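Local coordinates for protein endo-beta-1,2-glucanase (PDB 6IMV) that hydrolyses beta-1,2-glucan chains from within as a fungal endo-acting glycoside hydrolase, and is captured here in complex with sophorose, at residues 339-344 with 491-496; 378-383 with 419-424. One frame throughout, in Å; residues are numbered along the deposited sequence. Where two conformers were deposited one is given.

Interaction 1. Residues 339-344 with 491-496; sequences QVPGMF and ETVPDT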
loop_
_atom_site.group_PDB
_atom_site.type_symbol
_atom_site.label_atom_id
_atom_site.label_comp_id
_atom_site.label_asym_id
_atom_site.label_seq_id
_atom_site.Cartn_x
_atom_site.Cartn_y
_atom_site.Cartn_z
ATOM N N GLN A 339 18.254 -16.203 -9.202
ATOM C CA GLN A 339 17.457 -17.227 -9.918
ATOM C C GLN A 339 16.095 -17.440 -9.244
ATOM O O GLN A 339 15.679 -18.577 -9.032
ATOM C CB GLN A 339 18.232 -18.546 -10.026
ATOM C CG GLN A 339 19.469 -18.446 -10.903
ATOM C CD GLN A 339 20.167 -19.783 -10.957
ATOM O OE1 GLN A 339 20.936 -20.133 -10.075
ATOM N NE2 GLN A 339 19.874 -20.559 -11.981
ATOM N N VAL A 340 15.392 -16.337 -8.971
ATOM C CA VAL A 340 14.064 -16.346 -8.352
ATOM C C VAL A 340 13.037 -15.915 -9.399
ATOM O O VAL A 340 13.205 -14.892 -10.062
ATOM C CB VAL A 340 14.022 -15.434 -7.108
ATOM C CG1 VAL A 340 12.660 -15.474 -6.436
ATOM C CG2 VAL A 340 15.118 -15.783 -6.110
ATOM N N PRO A 341 11.950 -16.691 -9.599
ATOM C CA PRO A 341 10.941 -16.375 -10.614
ATOM C C PRO A 341 9.886 -15.354 -10.163
ATOM O O PRO A 341 8.757 -15.353 -10.653
ATOM C CB PRO A 341 10.332 -17.764 -10.880
ATOM C CG PRO A 341 10.375 -18.437 -9.544
ATOM C CD PRO A 341 11.690 -17.983 -8.939
ATOM N N GLY A 342 10.286 -14.457 -9.264
ATOM C CA GLY A 342 9.444 -13.413 -8.737
ATOM C C GLY A 342 10.272 -12.458 -7.906
ATOM O O GLY A 342 11.514 -12.542 -7.905
ATOM N N MET A 343 9.589 -11.553 -7.193
ATOM C CA MET A 343 10.263 -10.653 -6.285
ATOM C C MET A 343 9.559 -10.692 -4.916
ATOM O O MET A 343 8.506 -11.313 -4.773
ATOM C CB MET A 343 10.308 -9.241 -6.876
ATOM C CG MET A 343 11.067 -9.174 -8.175
ATOM S SD MET A 343 11.273 -7.495 -8.834
ATOM C CE MET A 343 9.612 -7.137 -9.413
ATOM N N PHE A 344 10.167 -10.033 -3.922
ATOM C CA PHE A 344 9.874 -10.237 -2.508
ATOM C C PHE A 344 9.238 -8.998 -1.856
ATOM O O PHE A 344 9.653 -7.858 -2.085
ATOM C CB PHE A 344 11.168 -10.577 -1.765
ATOM C CG PHE A 344 11.754 -11.917 -2.126
ATOM C CD1 PHE A 344 11.122 -13.085 -1.738
ATOM C CD2 PHE A 344 12.939 -12.005 -2.845
ATOM C CE1 PHE A 344 11.665 -14.321 -2.062
ATOM C CE2 PHE A 344 13.482 -13.239 -3.165
ATOM C CZ PHE A 344 12.843 -14.395 -2.771
ATOM N N GLU A 491 13.488 -17.228 -14.952
ATOM C CA GLU A 491 13.060 -18.519 -14.429
ATOM C C GLU A 491 11.534 -18.481 -14.268
ATOM O O GLU A 491 10.963 -17.419 -13.975
ATOM C CB GLU A 491 13.719 -18.798 -13.071
ATOM C CG GLU A 491 15.185 -19.190 -13.142
ATOM C CD GLU A 491 16.199 -18.064 -13.312
ATOM O OE1 GLU A 491 15.938 -16.922 -12.868
ATOM O OE2 GLU A 491 17.270 -18.340 -13.889
ATOM N N THR A 492 10.890 -19.639 -14.436
ATOM C CA THR A 492 9.466 -19.797 -14.163
ATOM C C THR A 492 9.268 -20.408 -12.767
ATOM O O THR A 492 10.180 -21.017 -12.204
ATOM C CB THR A 492 8.791 -20.648 -15.247
ATOM O OG1 THR A 492 9.488 -21.891 -15.320
ATOM C CG2 THR A 492 8.794 -19.966 -16.599
ATOM N N VAL A 493 8.072 -20.207 -12.210
ATOM C CA VAL A 493 7.662 -20.896 -11.015
ATOM C C VAL A 493 7.542 -22.378 -11.374
ATOM O O VAL A 493 6.775 -22.720 -12.263
ATOM C CB VAL A 493 6.335 -20.346 -10.452
ATOM C CG1 VAL A 493 5.887 -21.123 -9.219
ATOM C CG2 VAL A 493 6.427 -18.856 -10.137
ATOM N N PRO A 494 8.287 -23.298 -10.718
ATOM C CA PRO A 494 8.151 -24.728 -11.006
ATOM C C PRO A 494 6.710 -25.242 -10.834
ATOM O O PRO A 494 5.992 -24.792 -9.932
ATOM C CB PRO A 494 9.075 -25.379 -9.954
ATOM C CG PRO A 494 10.090 -24.311 -9.630
ATOM C CD PRO A 494 9.289 -23.028 -9.672
ATOM N N ASP A 495 6.293 -26.155 -11.719
ATOM C CA ASP A 495 5.063 -26.925 -11.550
ATOM C C ASP A 495 5.418 -28.257 -10.884
ATOM O O ASP A 495 6.126 -29.069 -11.472
ATOM C CB ASP A 495 4.359 -27.191 -12.883
ATOM C CG ASP A 495 3.098 -28.036 -12.758
ATOM O OD1 ASP A 495 2.682 -28.341 -11.610
ATOM O OD2 ASP A 495 2.526 -28.375 -13.811
ATOM N N THR A 496 4.921 -28.460 -9.662
ATOM C CA THR A 496 5.265 -29.616 -8.848
ATOM C C THR A 496 4.040 -30.506 -8.603
ATOM O O THR A 496 4.096 -31.395 -7.773
ATOM C CB THR A 496 5.854 -29.169 -7.503
ATOM O OG1 THR A 496 4.827 -28.485 -6.780
ATOM C CG2 THR A 496 7.064 -28.279 -7.671
HETATM O O HOH W 1 14.194 -14.827 -12.820
#

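Interaction 2. Residues 378-383 with 419-424; sequences LDVITP and STRRDG. With NAG (2-acetamido-2-deoxy-beta-D-glucopyranose), chain C.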
loop_
_atom_site.group_PDB
_atom_site.type_symbol
_atom_site.label_atom_id
_atom_site.label_comp_id
_atom_site.label_asym_id
_atom_site.label_seq_id
_atom_site.Cartn_x
_atom_site.Cartn_y
_atom_site.Cartn_z
ATOM N N LEU A 378 13.027 -16.056 2.340
ATOM C CA LEU A 378 12.989 -15.810 0.900
ATOM C C LEU A 378 12.431 -17.022 0.138
ATOM O O LEU A 378 12.753 -17.227 -1.034
ATOM C CB LEU A 378 14.417 -15.500 0.441
ATOM C CG LEU A 378 15.077 -14.297 1.107
ATOM C CD1 LEU A 378 16.498 -14.112 0.587
ATOM C CD2 LEU A 378 14.244 -13.043 0.886
ATOM N N ASP A 379 11.563 -17.810 0.774
ATOM C CA ASP A 379 11.005 -18.982 0.097
ATOM C C ASP A 379 9.663 -18.647 -0.577
ATOM O O ASP A 379 9.185 -19.440 -1.372
ATOM C CB ASP A 379 10.903 -20.183 1.043
ATOM C CG ASP A 379 10.052 -19.950 2.274
ATOM O OD1 ASP A 379 9.706 -18.801 2.561
ATOM O OD2 ASP A 379 9.738 -20.936 2.928
ATOM N N VAL A 380 9.082 -17.475 -0.275
ATOM C CA VAL A 380 7.760 -17.080 -0.776
ATOM C C VAL A 380 7.855 -15.729 -1.502
ATOM O O VAL A 380 8.382 -14.751 -0.954
ATOM C CB VAL A 380 6.740 -17.032 0.380
ATOM C CG1 VAL A 380 5.405 -16.419 -0.045
ATOM C CG2 VAL A 380 6.545 -18.416 0.994
ATOM N N ILE A 381 7.270 -15.689 -2.710
ATOM C CA ILE A 381 7.233 -14.526 -3.601
ATOM C C ILE A 381 5.769 -14.104 -3.800
ATOM O O ILE A 381 4.840 -14.903 -3.600
ATOM C CB ILE A 381 7.914 -14.832 -4.951
ATOM C CG1 ILE A 381 7.356 -16.105 -5.597
ATOM C CG2 ILE A 381 9.428 -14.879 -4.787
ATOM C CD1 ILE A 381 7.892 -16.395 -6.976
ATOM N N THR A 382 5.570 -12.848 -4.210
ATOM C CA THR A 382 4.225 -12.288 -4.345
ATOM C C THR A 382 4.155 -11.321 -5.525
ATOM O O THR A 382 5.058 -10.512 -5.736
ATOM C CB THR A 382 3.764 -11.611 -3.049
ATOM O OG1 THR A 382 2.477 -11.026 -3.260
ATOM C CG2 THR A 382 4.721 -10.544 -2.561
ATOM N N PRO A 383 3.047 -11.346 -6.301
ATOM C CA PRO A 383 2.855 -10.394 -7.397
ATOM C C PRO A 383 2.968 -8.907 -7.013
ATOM O O PRO A 383 3.442 -8.120 -7.826
ATOM C CB PRO A 383 1.437 -10.726 -7.891
ATOM C CG PRO A 383 1.280 -12.196 -7.565
ATOM C CD PRO A 383 1.958 -12.335 -6.220
ATOM N N SER A 419 0.196 -15.186 -2.824
ATOM C CA SER A 419 1.610 -15.547 -2.886
ATOM C C SER A 419 1.782 -17.021 -3.254
ATOM O O SER A 419 0.859 -17.803 -3.098
ATOM C CB SER A 419 2.302 -15.250 -1.579
ATOM O OG SER A 419 1.911 -16.173 -0.582
ATOM N N THR A 420 2.993 -17.350 -3.725
ATOM C CA THR A 420 3.435 -18.708 -4.005
ATOM C C THR A 420 4.857 -18.894 -3.455
ATOM O O THR A 420 5.669 -17.973 -3.480
ATOM C CB THR A 420 3.410 -19.015 -5.509
ATOM O OG1 THR A 420 3.843 -20.361 -5.707
ATOM C CG2 THR A 420 4.278 -18.093 -6.340
ATOM N N ARG A 421 5.156 -20.109 -2.995
ATOM C CA ARG A 421 6.530 -20.504 -2.794
ATOM C C ARG A 421 7.266 -20.379 -4.134
ATOM O O ARG A 421 6.698 -20.695 -5.202
ATOM C CB ARG A 421 6.602 -21.935 -2.253
ATOM C CG ARG A 421 6.244 -22.055 -0.778
ATOM C CD ARG A 421 6.445 -23.457 -0.235
ATOM N NE ARG A 421 7.843 -23.867 -0.347
ATOM C CZ ARG A 421 8.794 -23.635 0.557
ATOM N NH1 ARG A 421 8.530 -22.949 1.657
ATOM N NH2 ARG A 421 10.015 -24.088 0.346
ATOM N N ARG A 422 8.524 -19.929 -4.093
ATOM C CA ARG A 422 9.295 -19.811 -5.329
ATOM C C ARG A 422 9.573 -21.202 -5.925
ATOM O O ARG A 422 9.812 -21.307 -7.123
ATOM C CB ARG A 422 10.569 -18.984 -5.131
ATOM C CG ARG A 422 11.585 -19.559 -4.158
ATOM C CD ARG A 422 12.756 -18.609 -4.034
ATOM N NE ARG A 422 13.715 -19.007 -3.021
ATOM C CZ ARG A 422 14.663 -19.917 -3.188
ATOM N NH1 ARG A 422 14.779 -20.564 -4.335
ATOM N NH2 ARG A 422 15.485 -20.175 -2.189
ATOM N N ASP A 423 9.513 -22.263 -5.108
ATOM C CA ASP A 423 9.725 -23.640 -5.599
ATOM C C ASP A 423 8.397 -24.270 -6.060
ATOM O O ASP A 423 8.369 -25.423 -6.514
ATOM C CB ASP A 423 10.433 -24.503 -4.547
ATOM C CG ASP A 423 9.607 -24.842 -3.313
ATOM O OD1 ASP A 423 8.383 -24.615 -3.318
ATOM O OD2 ASP A 423 10.199 -25.332 -2.348
ATOM N N GLY A 424 7.290 -23.542 -5.904
ATOM C CA GLY A 424 5.994 -23.935 -6.463
ATOM C C GLY A 424 5.304 -25.093 -5.740
ATOM O O GLY A 424 4.367 -25.666 -6.285
HETATM C C1 NAG C . 8.930 -24.509 7.731
HETATM C C2 NAG C . 9.980 -25.478 7.194
HETATM C C3 NAG C . 10.126 -26.710 8.099
HETATM C C4 NAG C . 10.173 -26.358 9.582
HETATM C C5 NAG C . 8.984 -25.435 9.891
HETATM C C6 NAG C . 8.803 -25.092 11.365
HETATM C C7 NAG C . 9.949 -25.513 4.732
HETATM C C8 NAG C . 9.260 -26.143 3.559
HETATM N N2 NAG C . 9.519 -25.944 5.905
HETATM O O3 NAG C . 11.308 -27.444 7.766
HETATM O O4 NAG C . 10.160 -27.590 10.329
HETATM O O5 NAG C . 9.158 -24.235 9.115
HETATM O O6 NAG C . 9.734 -24.074 11.749
HETATM O O7 NAG C . 10.821 -24.668 4.601
HETATM O O HOH W 2 9.977 -21.968 -2.240
#

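Interaction 1. Residues 339-344 with 491-496
Gln339 meets the carboxylate of Glu491 with its aliphatic part. It follows helix 318-337 with a positive phi of 64° in a Schellman motif, and its CG packs 3.7 Å from Glu491 OE2, the two side chains crossing obliquely with amide and carboxylate planes 76° apart. The other carboxylate oxygen, Glu491 OE1, comes up against the backbone, 3.3 Å from Gln339 CA. A bend at chi2 (80°) turns CD of Glu491 back toward this helix end. Val340 joins through its carbonyl: water 1 donates to Val340 O and, over 2.7 Å, to Glu491 OE1, so a single solvent molecule ties the carboxylate to the loop. The CB of Val340 points away from 491-496, and the side chain packs against Ile381 and Arg422. Pro341 carries the apolar half of the contact. Its CB points at 491-496 and lies against the backbone where it runs from Glu491 into Val493, 3.2 Å from Glu491 O and 3.4 Å from Thr492 C. Farther along, Pro341 CG touches Val493 CG2 at 4.0 Å, a methyl placed anti to its own carbonyl carbon. Asn403 of helix 394-405 draws the loops together, its ND2 donating to both Pro341 O and Glu491 O. This is irregular loop-on-loop packing in which the C-terminal tail, beyond helix 461-475, lies across the Schellman-capped exit of helix 318-337.

Interaction 2. Residues 378-383 with 419-424
Asp379 and Arg421 meet in a salt bridge, OD2 to NH1 at 2.7 Å, although the N-H angle of 122° makes its hydrogen bond weak. The carboxylate and guanidinium planes are 88° apart, with OD2 at the guanidinium edge. Arg422 NE donates to Leu378 O at 2.8 Å, the oxygen lying in its guanidinium plane, while Arg422 N donates to Asp379 O. Water 2 also donates to Asp379 O and accepts from Asp423 N. Antiparallel pairing continues the contact: Ile381 and Thr420 form a hydrogen-bonded pair, Ile381 N to Thr420 O 2.9 Å and Thr420 N to Ile381 O 3.1 Å, and Val380 with Arg421 a non-hydrogen-bonded one. On the face of Ile381 and Thr420, CG1 of the former packs 3.7 Å from CG2 of the latter, side by side. In Arg421 a bend at chi3 (61°) sets NE to one side of the extended part of the chain, and Asp423 then holds the guanidinium side-on, NE to OD1 at 3.1 Å and NH2 to OD2 at 3.0 Å. The type I turn from Arg421 to Gly424 brings Asp423 round to it. C8 of a glycan NAG lies over one guanidinium face. An alanine in place of Arg421 would probably leave Asp379 and Asp423 without their shared cation and deprive the NAG methyl of its flat support. One cation between two carboxylates balances their charge only in part; Arg421 would probably favour ionised Asp423 and Asp379, the latter against the nearby like charge of Glu377.

The two contacts touch, their centres 7 Å apart on the same side of the chain's centre. Along the sequence, interaction 2 is nested within the loop closed by interaction 1: 339-344 comes first, then 378-383 and 419-424, with 491-496 last. Interaction 2 places strand 380-381 against strand 415-421 of the antiparallel sheet, whereas interaction 1 brings together loops beside it. Phe344 bridges them by packing CD1 on Val380 O at 3.3 Å, and Thr496 OG1 probably hydrogen-bonds Gly424 O at 2.9 Å. Helix 394-405 serves both, through Asn403 and Met404. The C-terminal tail is thereby joined to the sheet and the end of helix 318-337.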